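Local coordinates for 4-hydroxy-tetrahydrodipicolinate synthase (Thermotoga maritima, PDB 1O5K), which probably catalyses the condensation of pyruvate with aspartate semialdehyde to 4-hydroxy-tetrahydrodipicolinate in bacterial lysine biosynthesis, at residues 120-126 / 152-158; 201-205 / 255-259; 264-268 / 280-285. The contacts are given in a common frame with arbitrary orientation. Residues are numbered along the deposited sequence.

In the fold
All three contacts belong to a TIM-barrel chain of a tetrameric lyase. Contact 1 joins the starts of helices 123-134 and 156-165 and is partly buried, its centre about 20 Å from the centre of the chain; its chemistry is the hydrogen bonding of one glutamine beside an apolar patch. Contact 2, also partly buried but with its centre only about 12 Å from the chain centre, sets a barrel loop against the end of helix 241-257 through a methionine and a salt bridge, facing the third subunit. Contact 3 is buried and mostly apolar. Leu-258 of contact 2 packs on Pro-266 and Val-267 of contact 3, whereas contacts 1 and 3 meet between subunits, Ile-265 packing on Thr-122 of the second subunit.

Contact 1: residues 120-126 / 152-158; sequences KPTQEGL and VNVLPET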
ATOM      1  N   LYS A 120       2.900  -4.129  18.280  1.00 22.23           N
ATOM      2  CA  LYS A 120       3.168  -2.827  17.621  1.00 24.70           C
ATOM      3  C   LYS A 120       3.642  -1.705  18.577  1.00 22.40           C
ATOM      4  O   LYS A 120       3.057  -0.631  18.709  1.00 23.33           O
ATOM      5  CB  LYS A 120       1.974  -2.347  16.762  1.00 25.50           C
ATOM      6  CG  LYS A 120       1.498  -3.325  15.699  1.00 33.03           C
ATOM      7  CD  LYS A 120       0.458  -2.683  14.705  1.00 30.64           C
ATOM      8  CE  LYS A 120      -0.623  -1.885  15.396  1.00 41.83           C
ATOM      9  NZ  LYS A 120      -1.621  -1.240  14.443  1.00 45.82           N
ATOM     10  N   PRO A 121       4.747  -1.955  19.240  1.00 21.00           N
ATOM     11  CA  PRO A 121       5.294  -0.951  20.166  1.00 22.86           C
ATOM     12  C   PRO A 121       5.664   0.351  19.417  1.00 22.59           C
ATOM     13  O   PRO A 121       5.979   0.347  18.207  1.00 24.65           O
ATOM     14  CB  PRO A 121       6.527  -1.613  20.729  1.00 23.35           C
ATOM     15  CG  PRO A 121       6.847  -2.725  19.823  1.00 30.42           C
ATOM     16  CD  PRO A 121       5.611  -3.147  19.081  1.00 22.53           C
ATOM     17  N   THR A 122       5.633   1.427  20.151  1.00 23.66           N
ATOM     18  CA  THR A 122       6.095   2.698  19.661  1.00 22.25           C
ATOM     19  C   THR A 122       7.623   2.640  19.453  1.00 24.27           C
ATOM     20  O   THR A 122       8.292   1.722  19.937  1.00 22.35           O
ATOM     21  CB  THR A 122       5.725   3.781  20.616  1.00 20.47           C
ATOM     22  OG1 THR A 122       6.413   3.615  21.852  1.00 21.38           O
ATOM     23  CG2 THR A 122       4.173   3.783  20.926  1.00 20.78           C
ATOM     24  N   GLN A 123       8.162   3.637  18.746  1.00 23.19           N
ATOM     25  CA  GLN A 123       9.599   3.707  18.527  1.00 22.73           C
ATOM     26  C   GLN A 123      10.339   3.788  19.877  1.00 21.90           C
ATOM     27  O   GLN A 123      11.334   3.108  20.093  1.00 21.58           O
ATOM     28  CB  GLN A 123       9.972   4.882  17.616  1.00 21.75           C
ATOM     29  CG  GLN A 123       9.379   4.725  16.220  1.00 20.49           C
ATOM     30  CD  GLN A 123       9.893   3.532  15.492  1.00 28.75           C
ATOM     31  OE1 GLN A 123      11.089   3.446  15.247  1.00 24.92           O
ATOM     32  NE2 GLN A 123       9.011   2.600  15.136  1.00 26.57           N
ATOM     33  N   GLU A 124       9.829   4.604  20.788  1.00 20.58           N
ATOM     34  CA  GLU A 124      10.386   4.651  22.138  1.00 21.50           C
ATOM     35  C   GLU A 124      10.340   3.288  22.860  1.00 22.87           C
ATOM     36  O   GLU A 124      11.270   2.931  23.547  1.00 20.30           O
ATOM     37  CB  GLU A 124       9.686   5.731  22.963  1.00 21.94           C
ATOM     38  CG  GLU A 124      10.180   5.898  24.395  1.00 28.70           C
ATOM     39  CD  GLU A 124      11.623   6.341  24.499  1.00 35.12           C
ATOM     40  OE1 GLU A 124      12.190   6.858  23.507  1.00 29.20           O
ATOM     41  OE2 GLU A 124      12.202   6.199  25.613  1.00 27.67           O
ATOM     42  N   GLY A 125       9.225   2.576  22.702  1.00 24.25           N
ATOM     43  CA  GLY A 125       9.062   1.231  23.231  1.00 22.40           C
ATOM     44  C   GLY A 125      10.128   0.305  22.708  1.00 21.30           C
ATOM     45  O   GLY A 125      10.699  -0.488  23.461  1.00 23.95           O
ATOM     46  N   LEU A 126      10.392   0.376  21.399  1.00 22.16           N
ATOM     47  CA  LEU A 126      11.470  -0.419  20.837  1.00 19.57           C
ATOM     48  C   LEU A 126      12.826  -0.087  21.449  1.00 23.40           C
ATOM     49  O   LEU A 126      13.601  -0.957  21.778  1.00 23.54           O
ATOM     50  CB  LEU A 126      11.550  -0.217  19.323  1.00 22.69           C
ATOM     51  CG  LEU A 126      10.367  -0.763  18.573  1.00 24.50           C
ATOM     52  CD1 LEU A 126      10.409  -0.318  17.100  1.00 26.20           C
ATOM     53  CD2 LEU A 126      10.340  -2.329  18.653  1.00 26.42           C
ATOM     54  N   VAL A 152       5.502  -3.748  12.703  1.00 24.95           N
ATOM     55  CA  VAL A 152       6.194  -2.545  13.175  1.00 23.32           C
ATOM     56  C   VAL A 152       7.496  -2.443  12.408  1.00 24.82           C
ATOM     57  O   VAL A 152       8.143  -3.478  12.123  1.00 23.73           O
ATOM     58  CB  VAL A 152       6.466  -2.594  14.694  1.00 22.52           C
ATOM     59  CG1 VAL A 152       7.528  -3.648  15.047  1.00 25.75           C
ATOM     60  CG2 VAL A 152       6.902  -1.216  15.150  1.00 25.74           C
ATOM     61  N   ASN A 153       7.819  -1.226  11.990  1.00 23.16           N
ATOM     62  CA  ASN A 153       9.086  -0.910  11.336  1.00 23.40           C
ATOM     63  C   ASN A 153       9.969  -0.077  12.267  1.00 24.90           C
ATOM     64  O   ASN A 153       9.508   0.963  12.783  1.00 26.77           O
ATOM     65  CB  ASN A 153       8.827  -0.107  10.077  1.00 25.36           C
ATOM     66  CG  ASN A 153      10.095   0.201   9.339  1.00 27.94           C
ATOM     67  OD1 ASN A 153      10.865  -0.685   9.070  1.00 27.22           O
ATOM     68  ND2 ASN A 153      10.324   1.495   9.024  1.00 25.82           N
ATOM     69  N   VAL A 154      11.214  -0.502  12.451  1.00 25.14           N
ATOM     70  CA  VAL A 154      12.229   0.314  13.176  1.00 26.44           C
ATOM     71  C   VAL A 154      12.674   1.414  12.255  1.00 26.51           C
ATOM     72  O   VAL A 154      13.267   1.133  11.204  1.00 26.75           O
ATOM     73  CB  VAL A 154      13.524  -0.460  13.561  1.00 30.11           C
ATOM     74  CG1 VAL A 154      14.431   0.409  14.423  1.00 31.38           C
ATOM     75  CG2 VAL A 154      13.213  -1.749  14.285  1.00 36.95           C
ATOM     76  N   LEU A 155      12.425   2.660  12.630  1.00 23.26           N
ATOM     77  CA  LEU A 155      12.847   3.755  11.779  1.00 22.35           C
ATOM     78  C   LEU A 155      14.360   3.802  11.810  1.00 22.89           C
ATOM     79  O   LEU A 155      14.946   3.460  12.840  1.00 23.70           O
ATOM     80  CB  LEU A 155      12.304   5.087  12.284  1.00 24.71           C
ATOM     81  CG  LEU A 155      10.816   5.278  12.206  1.00 24.27           C
ATOM     82  CD1 LEU A 155      10.461   6.564  12.872  1.00 29.13           C
ATOM     83  CD2 LEU A 155      10.276   5.242  10.748  1.00 25.81           C
ATOM     84  N   PRO A 156      15.008   4.169  10.707  1.00 24.48           N
ATOM     85  CA  PRO A 156      16.459   4.338  10.681  1.00 20.48           C
ATOM     86  C   PRO A 156      16.977   5.177  11.860  1.00 22.92           C
ATOM     87  O   PRO A 156      17.962   4.812  12.494  1.00 26.10           O
ATOM     88  CB  PRO A 156      16.706   4.962   9.280  1.00 22.29           C
ATOM     89  CG  PRO A 156      15.558   4.334   8.462  1.00 27.38           C
ATOM     90  CD  PRO A 156      14.401   4.345   9.365  1.00 26.52           C
ATOM     91  N   GLU A 157      16.285   6.258  12.193  1.00 22.25           N
ATOM     92  CA  GLU A 157      16.738   7.116  13.287  1.00 23.75           C
ATOM     93  C   GLU A 157      16.718   6.375  14.606  1.00 23.08           C
ATOM     94  O   GLU A 157      17.519   6.687  15.507  1.00 26.02           O
ATOM     95  CB  GLU A 157      15.896   8.385  13.375  1.00 26.67           C
ATOM     96  CG  GLU A 157      15.698   9.032  12.002  1.00 38.24           C
ATOM     97  CD  GLU A 157      14.377   8.585  11.337  1.00 48.20           C
ATOM     98  OE1 GLU A 157      13.304   9.152  11.685  1.00 66.48           O
ATOM     99  OE2 GLU A 157      14.380   7.672  10.494  1.00 31.07           O
ATOM    100  N   THR A 158      15.751   5.469  14.751  1.00 23.93           N
ATOM    101  CA  THR A 158      15.604   4.668  15.977  1.00 24.33           C
ATOM    102  C   THR A 158      16.730   3.662  16.009  1.00 21.48           C
ATOM    103  O   THR A 158      17.382   3.519  17.025  1.00 24.71           O
ATOM    104  CB  THR A 158      14.262   3.971  16.044  1.00 23.47           C
ATOM    105  OG1 THR A 158      13.214   4.919  16.001  1.00 21.57           O
ATOM    106  CG2 THR A 158      14.071   3.243  17.344  1.00 28.15           C
TER
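Start with Gln-123, in the first turn of helix 123-134, because its amide carries the polar side of this contact. With chi1 and chi2 both m, the carboxamide swings onto 152-158 and pairs with backbone and side chain alike. Gln-123 OE1 accepts twice, from Leu-155 N at 3.0 Å, nearly straight at 173°, and from Thr-158 OG1 at 2.7 Å, while Gln-123 NE2 donates to Asn-153 O at 2.9 Å. Taking N of Leu-155 and O of Asn-153 makes the side chain a polar bridge along the extended approach to helix 156-165, and Thr-158 fastens it to that helix's first turn.

Thr-122 N-caps its own helix, its OG1 accepting from Gly-125 N at 3.1 Å. Glu-124 points its CB away from 152-158, yet its carboxylate pairs with Arg-161 of helix 156-165 and also bonds Gln-128. Asn-153 points its CB away from 120-126, and its amide is held by Asn-145, Asn-176 and Gln-181; Val-154 N also bonds to Asn-145. Lys-120 O is taken by Thr-262 OG1 of the second subunit.

Beside the carboxamide, buried side chains pack together: Leu-126 CD1 lies 4.1 Å from Val-152 CG2 and 4.2 Å from Val-154 CG2, and Pro-121 CD is 4.5 Å from Val-152 CG1.

Strands 110-114 and 141-144 are neighbours in the sheet, so what is tied together here is two successive beta-alpha loops of a TIM barrel, on the catalytic face near Tyr-118 and Tyr-144, predicted to serve in proton transfer.

Contact 2: residues 201-205 / 255-259; sequences GNDDR and MKALF
Met-255 lays its thioether over the backbone of Asp-203 and Asp-204, where a loop of the TIM barrel meets the last turn of helix 241-257. Its chi angles, m then t and t, carry SD to 3.6 Å from Asp-204 CA and CE to 3.5 Å from Asp-203 O. Asp-204 and Met-255 form the nearest CA pair across the segments, at 6.1 Å.

Residues 202-205 form a type I beta turn, with phi/psi -54/-43 at Asp-203 and -77/5 at Asp-204, closed by Arg-205 N to Asn-202 O at 3.0 Å. Opposite, Phe-259 N bonds Lys-256 O at 3.0 Å.

Asp-203 (chi1 m) turns its CB toward the helix end; Ser-219 OG and the amides of Val-220 and Val-221 hold its carboxylate, whose OD2 lies at the Phe-259 ring edge, 4.5 Å from CE2. Phe-259 and Asp-203 are near Thr-56 and Ile-218, predicted pyruvate-binding residues.

Asp-204 (chi1 p) centres a salt-bridge network: its OD1 meets Arg-205 NH1 at 3.1 Å, and Asp-180 of the third subunit pairs with Arg-205 and Lys-256. A water donates weakly to Asp-204 OD2 (3.1 Å) and Met-255 O (2.8 Å). Lys-256 curls in, chi1 and chi2 m, until its NZ donates to Asp-204 OD2 at 2.7 Å.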
ATOM      1  N   GLY A 201      18.317  -8.690   5.494  1.00 23.05           N
ATOM      2  CA  GLY A 201      17.381  -9.717   5.870  1.00 23.87           C
ATOM      3  C   GLY A 201      16.587 -10.231   4.684  1.00 26.36           C
ATOM      4  O   GLY A 201      15.701 -11.063   4.845  1.00 28.59           O
ATOM      5  N   ASN A 202      16.932  -9.782   3.476  1.00 24.69           N
ATOM      6  CA  ASN A 202      16.326 -10.295   2.268  1.00 25.92           C
ATOM      7  C   ASN A 202      17.390 -10.673   1.270  1.00 25.08           C
ATOM      8  O   ASN A 202      18.244  -9.860   0.917  1.00 23.11           O
ATOM      9  CB  ASN A 202      15.433  -9.243   1.611  1.00 26.86           C
ATOM     10  CG  ASN A 202      14.193  -8.975   2.398  1.00 31.57           C
ATOM     11  OD1 ASN A 202      13.334  -9.859   2.560  1.00 29.93           O
ATOM     12  ND2 ASN A 202      14.059  -7.772   2.859  1.00 29.41           N
ATOM     13  N   ASP A 203      17.393 -11.923   0.862  1.00 25.68           N
ATOM     14  CA  ASP A 203      18.414 -12.346  -0.122  1.00 24.04           C
ATOM     15  C   ASP A 203      18.435 -11.459  -1.374  1.00 24.44           C
ATOM     16  O   ASP A 203      19.499 -11.091  -1.868  1.00 24.91           O
ATOM     17  CB  ASP A 203      18.187 -13.780  -0.528  1.00 27.26           C
ATOM     18  CG  ASP A 203      18.547 -14.717   0.589  1.00 33.99           C
ATOM     19  OD1 ASP A 203      19.690 -14.660   1.057  1.00 34.85           O
ATOM     20  OD2 ASP A 203      17.748 -15.489   1.071  1.00 28.69           O
ATOM     21  N   ASP A 204      17.243 -11.136  -1.884  1.00 25.80           N
ATOM     22  CA  ASP A 204      17.160 -10.329  -3.092  1.00 23.73           C
ATOM     23  C   ASP A 204      17.430  -8.837  -2.871  1.00 25.01           C
ATOM     24  O   ASP A 204      17.333  -8.058  -3.805  1.00 26.46           O
ATOM     25  CB  ASP A 204      15.812 -10.563  -3.832  1.00 26.73           C
ATOM     26  CG  ASP A 204      14.604  -9.987  -3.106  1.00 35.54           C
ATOM     27  OD1 ASP A 204      14.739  -9.370  -2.011  1.00 30.79           O
ATOM     28  OD2 ASP A 204      13.446 -10.129  -3.587  1.00 32.71           O
ATOM     29  N   ARG A 205      17.800  -8.450  -1.663  1.00 23.26           N
ATOM     30  CA  ARG A 205      18.304  -7.052  -1.413  1.00 22.31           C
ATOM     31  C   ARG A 205      19.802  -7.013  -1.059  1.00 23.18           C
ATOM     32  O   ARG A 205      20.365  -5.940  -0.922  1.00 25.88           O
ATOM     33  CB  ARG A 205      17.525  -6.396  -0.285  1.00 24.84           C
ATOM     34  CG  ARG A 205      16.031  -6.207  -0.601  1.00 26.95           C
ATOM     35  CD  ARG A 205      15.773  -5.143  -1.600  1.00 24.80           C
ATOM     36  NE  ARG A 205      14.373  -4.871  -1.876  1.00 22.88           N
ATOM     37  CZ  ARG A 205      13.606  -5.561  -2.712  1.00 25.52           C
ATOM     38  NH1 ARG A 205      14.060  -6.665  -3.348  1.00 28.23           N
ATOM     39  NH2 ARG A 205      12.374  -5.133  -2.929  1.00 26.96           N
ATOM     40  N   MET A 255      16.053 -17.046  -5.577  1.00 26.33           N
ATOM     41  CA  MET A 255      15.661 -16.110  -4.541  1.00 29.82           C
ATOM     42  C   MET A 255      14.154 -15.929  -4.524  1.00 30.85           C
ATOM     43  O   MET A 255      13.538 -15.977  -3.464  1.00 33.45           O
ATOM     44  CB  MET A 255      16.372 -14.780  -4.745  1.00 29.03           C
ATOM     45  CG  MET A 255      17.836 -14.847  -4.405  1.00 30.53           C
ATOM     46  SD  MET A 255      18.594 -13.211  -4.739  1.00 36.95           S
ATOM     47  CE  MET A 255      20.296 -13.534  -4.250  1.00 40.67           C
ATOM     48  N   LYS A 256      13.557 -15.776  -5.701  1.00 27.48           N
ATOM     49  CA  LYS A 256      12.113 -15.560  -5.798  1.00 31.77           C
ATOM     50  C   LYS A 256      11.319 -16.831  -5.464  1.00 29.55           C
ATOM     51  O   LYS A 256      10.318 -16.777  -4.732  1.00 28.57           O
ATOM     52  CB  LYS A 256      11.740 -15.060  -7.194  1.00 30.46           C
ATOM     53  CG  LYS A 256      12.469 -13.742  -7.499  1.00 36.63           C
ATOM     54  CD  LYS A 256      12.081 -12.603  -6.508  1.00 41.01           C
ATOM     55  CE  LYS A 256      13.116 -11.484  -6.459  1.00 45.96           C
ATOM     56  NZ  LYS A 256      12.531 -10.126  -6.079  1.00 44.31           N
ATOM     57  N   ALA A 257      11.784 -17.969  -5.983  1.00 25.46           N
ATOM     58  CA  ALA A 257      11.076 -19.220  -5.778  1.00 25.52           C
ATOM     59  C   ALA A 257      10.970 -19.588  -4.307  1.00 25.93           C
ATOM     60  O   ALA A 257       9.988 -20.252  -3.895  1.00 26.52           O
ATOM     61  CB  ALA A 257      11.728 -20.340  -6.555  1.00 24.97           C
ATOM     62  N   LEU A 258      11.983 -19.214  -3.513  1.00 24.82           N
ATOM     63  CA  LEU A 258      12.004 -19.595  -2.115  1.00 24.86           C
ATOM     64  C   LEU A 258      10.989 -18.799  -1.276  1.00 26.66           C
ATOM     65  O   LEU A 258      10.798 -19.049  -0.108  1.00 26.81           O
ATOM     66  CB  LEU A 258      13.464 -19.477  -1.571  1.00 23.75           C
ATOM     67  CG  LEU A 258      14.388 -20.567  -2.077  1.00 25.71           C
ATOM     68  CD1 LEU A 258      15.793 -20.351  -1.557  1.00 32.51           C
ATOM     69  CD2 LEU A 258      13.898 -22.010  -1.670  1.00 24.46           C
ATOM     70  N   PHE A 259      10.301 -17.855  -1.895  1.00 24.93           N
ATOM     71  CA  PHE A 259       9.280 -17.108  -1.222  1.00 26.74           C
ATOM     72  C   PHE A 259       7.935 -17.087  -1.910  1.00 27.45           C
ATOM     73  O   PHE A 259       7.094 -16.281  -1.576  1.00 29.09           O
ATOM     74  CB  PHE A 259       9.828 -15.696  -0.965  1.00 30.95           C
ATOM     75  CG  PHE A 259      11.014 -15.714  -0.104  1.00 28.33           C
ATOM     76  CD1 PHE A 259      10.870 -15.613   1.257  1.00 29.34           C
ATOM     77  CD2 PHE A 259      12.282 -15.894  -0.644  1.00 34.82           C
ATOM     78  CE1 PHE A 259      12.002 -15.651   2.097  1.00 35.34           C
ATOM     79  CE2 PHE A 259      13.397 -15.929   0.177  1.00 36.84           C
ATOM     80  CZ  PHE A 259      13.240 -15.807   1.550  1.00 32.58           C
TER
HETATM   81  O   HOH W   1      13.299 -13.187  -2.958  1.00 45.55           O

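Contact 3: residues 264-268 / 280-285; sequences PIPVK and ELRLPL
Two leucines, Leu-281 and Leu-285, project from loop 280-285 into hollows between Pro-264, Ile-265 and Lys-268 at the N-terminal end of helix 265-273. The contact joins that helix's first turn to the loop leading to helix 290-302, in the C-terminal helical part that follows the barrel strands. Pro-264, after a cis peptide bond, is the N-cap residue; Lys-268 N bonds Pro-264 O at 3.1 Å. The CA atoms pair Ile-265 with Leu-285 at 7.2 Å and Lys-268 with Glu-280 at 7.5 Å.

Leu-281 (chi1 m, chi2 about 101°) fills the hollow among three residues: its CD2 is 3.9 Å from Ile-265 CG1 and 4.3 Å from Pro-264 CG, its CG 3.8 Å from Lys-268 CD. Leu-285 (m, t) straddles the next dip, CD1 3.8 Å from Pro-264 CD and CD2 4.4 Å from Ile-265 CD1. A type VIa turn with cis Pro-284, closed by Leu-285 N to Arg-282 O at 2.8 Å, folds the loop back.

Lys-268 (m, t, chi3 about 141°, t) stretches past Leu-281, its NZ reaching Glu-280 O at 3.0 Å, Glu-58 in a salt bridge and Thr-23 O. Phe-25 of strand 25-26 packs against Lys-268 and Glu-280, Arg-282 pairs with Glu-66 of helix 64-78, and the second subunit covers Ile-265 and Leu-285.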
ATOM      1  N   PRO A 264       9.616 -20.729   6.088  1.00 23.70           N
ATOM      2  CA  PRO A 264      10.424 -21.687   5.303  1.00 23.64           C
ATOM      3  C   PRO A 264       9.709 -22.827   4.562  1.00 24.08           C
ATOM      4  O   PRO A 264      10.317 -23.898   4.379  1.00 22.10           O
ATOM      5  CB  PRO A 264      11.310 -22.279   6.364  1.00 23.34           C
ATOM      6  CG  PRO A 264      10.420 -22.347   7.583  1.00 28.60           C
ATOM      7  CD  PRO A 264       9.504 -21.140   7.499  1.00 25.07           C
ATOM      8  N   ILE A 265       8.463 -22.635   4.140  1.00 22.83           N
ATOM      9  CA  ILE A 265       7.792 -23.670   3.408  1.00 23.76           C
ATOM     10  C   ILE A 265       8.558 -24.057   2.135  1.00 23.56           C
ATOM     11  O   ILE A 265       8.863 -25.266   1.951  1.00 22.87           O
ATOM     12  CB  ILE A 265       6.316 -23.336   3.153  1.00 20.85           C
ATOM     13  CG1 ILE A 265       5.551 -23.403   4.465  1.00 23.39           C
ATOM     14  CG2 ILE A 265       5.715 -24.271   2.183  1.00 23.21           C
ATOM     15  CD1 ILE A 265       4.194 -22.778   4.372  1.00 22.31           C
ATOM     16  N   PRO A 266       8.893 -23.110   1.254  1.00 26.12           N
ATOM     17  CA  PRO A 266       9.662 -23.482   0.035  1.00 24.81           C
ATOM     18  C   PRO A 266      11.060 -24.020   0.287  1.00 25.77           C
ATOM     19  O   PRO A 266      11.428 -25.062  -0.282  1.00 23.85           O
ATOM     20  CB  PRO A 266       9.734 -22.156  -0.740  1.00 24.53           C
ATOM     21  CG  PRO A 266       8.477 -21.413  -0.244  1.00 26.63           C
ATOM     22  CD  PRO A 266       8.586 -21.655   1.224  1.00 25.83           C
ATOM     23  N   VAL A 267      11.788 -23.385   1.190  1.00 21.32           N
ATOM     24  CA  VAL A 267      13.194 -23.836   1.428  1.00 23.46           C
ATOM     25  C   VAL A 267      13.258 -25.282   1.990  1.00 24.17           C
ATOM     26  O   VAL A 267      14.128 -26.094   1.575  1.00 22.61           O
ATOM     27  CB  VAL A 267      13.996 -22.805   2.247  1.00 22.97           C
ATOM     28  CG1 VAL A 267      13.589 -22.780   3.707  1.00 23.48           C
ATOM     29  CG2 VAL A 267      15.498 -23.088   2.126  1.00 25.70           C
ATOM     30  N   LYS A 268      12.295 -25.663   2.824  1.00 22.93           N
ATOM     31  CA  LYS A 268      12.246 -27.041   3.304  1.00 25.14           C
ATOM     32  C   LYS A 268      11.931 -27.993   2.155  1.00 27.01           C
ATOM     33  O   LYS A 268      12.530 -29.041   2.078  1.00 24.42           O
ATOM     34  CB  LYS A 268      11.296 -27.232   4.490  1.00 25.95           C
ATOM     35  CG  LYS A 268      11.880 -26.731   5.806  1.00 26.98           C
ATOM     36  CD  LYS A 268      11.054 -27.112   7.008  1.00 27.34           C
ATOM     37  CE  LYS A 268      11.927 -27.485   8.164  1.00 29.56           C
ATOM     38  NZ  LYS A 268      11.209 -27.885   9.375  1.00 26.22           N
ATOM     39  N   GLU A 280       8.934 -31.681   6.358  1.00 24.29           N
ATOM     40  CA  GLU A 280       7.983 -31.661   7.480  1.00 24.58           C
ATOM     41  C   GLU A 280       8.097 -30.301   8.129  1.00 22.48           C
ATOM     42  O   GLU A 280       9.213 -29.797   8.321  1.00 24.23           O
ATOM     43  CB  GLU A 280       8.326 -32.703   8.537  1.00 25.51           C
ATOM     44  CG  GLU A 280       8.039 -34.134   8.186  1.00 34.37           C
ATOM     45  CD  GLU A 280       8.069 -35.017   9.415  1.00 35.26           C
ATOM     46  OE1 GLU A 280       7.734 -34.553  10.546  1.00 35.45           O
ATOM     47  OE2 GLU A 280       8.433 -36.171   9.243  1.00 29.77           O
ATOM     48  N   LEU A 281       6.940 -29.741   8.488  1.00 24.52           N
ATOM     49  CA  LEU A 281       6.867 -28.477   9.186  1.00 25.01           C
ATOM     50  C   LEU A 281       5.921 -28.666  10.350  1.00 25.42           C
ATOM     51  O   LEU A 281       5.212 -29.652  10.427  1.00 27.00           O
ATOM     52  CB  LEU A 281       6.321 -27.367   8.278  1.00 25.39           C
ATOM     53  CG  LEU A 281       7.299 -27.045   7.128  1.00 26.14           C
ATOM     54  CD1 LEU A 281       6.919 -27.659   5.831  1.00 30.52           C
ATOM     55  CD2 LEU A 281       7.580 -25.562   6.994  1.00 30.68           C
ATOM     56  N   ARG A 282       5.941 -27.737  11.287  1.00 22.01           N
ATOM     57  CA  ARG A 282       4.930 -27.810  12.347  1.00 23.43           C
ATOM     58  C   ARG A 282       3.785 -26.781  12.151  1.00 21.87           C
ATOM     59  O   ARG A 282       4.035 -25.599  11.744  1.00 24.72           O
ATOM     60  CB  ARG A 282       5.607 -27.554  13.666  1.00 25.49           C
ATOM     61  CG  ARG A 282       6.459 -28.707  14.092  1.00 26.24           C
ATOM     62  CD  ARG A 282       7.121 -28.487  15.417  1.00 28.97           C
ATOM     63  NE  ARG A 282       7.917 -29.646  15.816  1.00 22.10           N
ATOM     64  CZ  ARG A 282       8.701 -29.671  16.882  1.00 28.58           C
ATOM     65  NH1 ARG A 282       8.788 -28.613  17.687  1.00 27.21           N
ATOM     66  NH2 ARG A 282       9.370 -30.766  17.169  1.00 27.36           N
ATOM     67  N   LEU A 283       2.586 -27.195  12.506  1.00 22.80           N
ATOM     68  CA  LEU A 283       1.406 -26.356  12.379  1.00 22.66           C
ATOM     69  C   LEU A 283       1.642 -25.087  13.203  1.00 22.58           C
ATOM     70  O   LEU A 283       2.226 -25.161  14.306  1.00 22.87           O
ATOM     71  CB  LEU A 283       0.140 -27.125  12.852  1.00 18.56           C
ATOM     72  CG  LEU A 283      -0.431 -28.163  11.896  1.00 25.94           C
ATOM     73  CD1 LEU A 283      -1.650 -28.728  12.508  1.00 26.00           C
ATOM     74  CD2 LEU A 283      -0.758 -27.510  10.539  1.00 24.93           C
ATOM     75  N   PRO A 284       1.235 -23.910  12.702  1.00 24.10           N
ATOM     76  CA  PRO A 284       0.370 -23.725  11.527  1.00 20.42           C
ATOM     77  C   PRO A 284       1.032 -23.755  10.124  1.00 22.75           C
ATOM     78  O   PRO A 284       0.331 -23.474   9.161  1.00 24.30           O
ATOM     79  CB  PRO A 284      -0.207 -22.329  11.773  1.00 19.28           C
ATOM     80  CG  PRO A 284       0.949 -21.609  12.431  1.00 21.25           C
ATOM     81  CD  PRO A 284       1.522 -22.623  13.363  1.00 22.18           C
ATOM     82  N   LEU A 285       2.307 -24.136  10.021  1.00 22.11           N
ATOM     83  CA  LEU A 285       2.937 -24.293   8.728  1.00 22.98           C
ATOM     84  C   LEU A 285       2.650 -25.691   8.210  1.00 23.10           C
ATOM     85  O   LEU A 285       2.419 -26.623   8.991  1.00 20.69           O
ATOM     86  CB  LEU A 285       4.425 -24.005   8.749  1.00 26.15           C
ATOM     87  CG  LEU A 285       4.830 -22.619   9.231  1.00 23.02           C
ATOM     88  CD1 LEU A 285       6.312 -22.404   9.052  1.00 30.32           C
ATOM     89  CD2 LEU A 285       4.025 -21.504   8.532  1.00 24.34           C
TER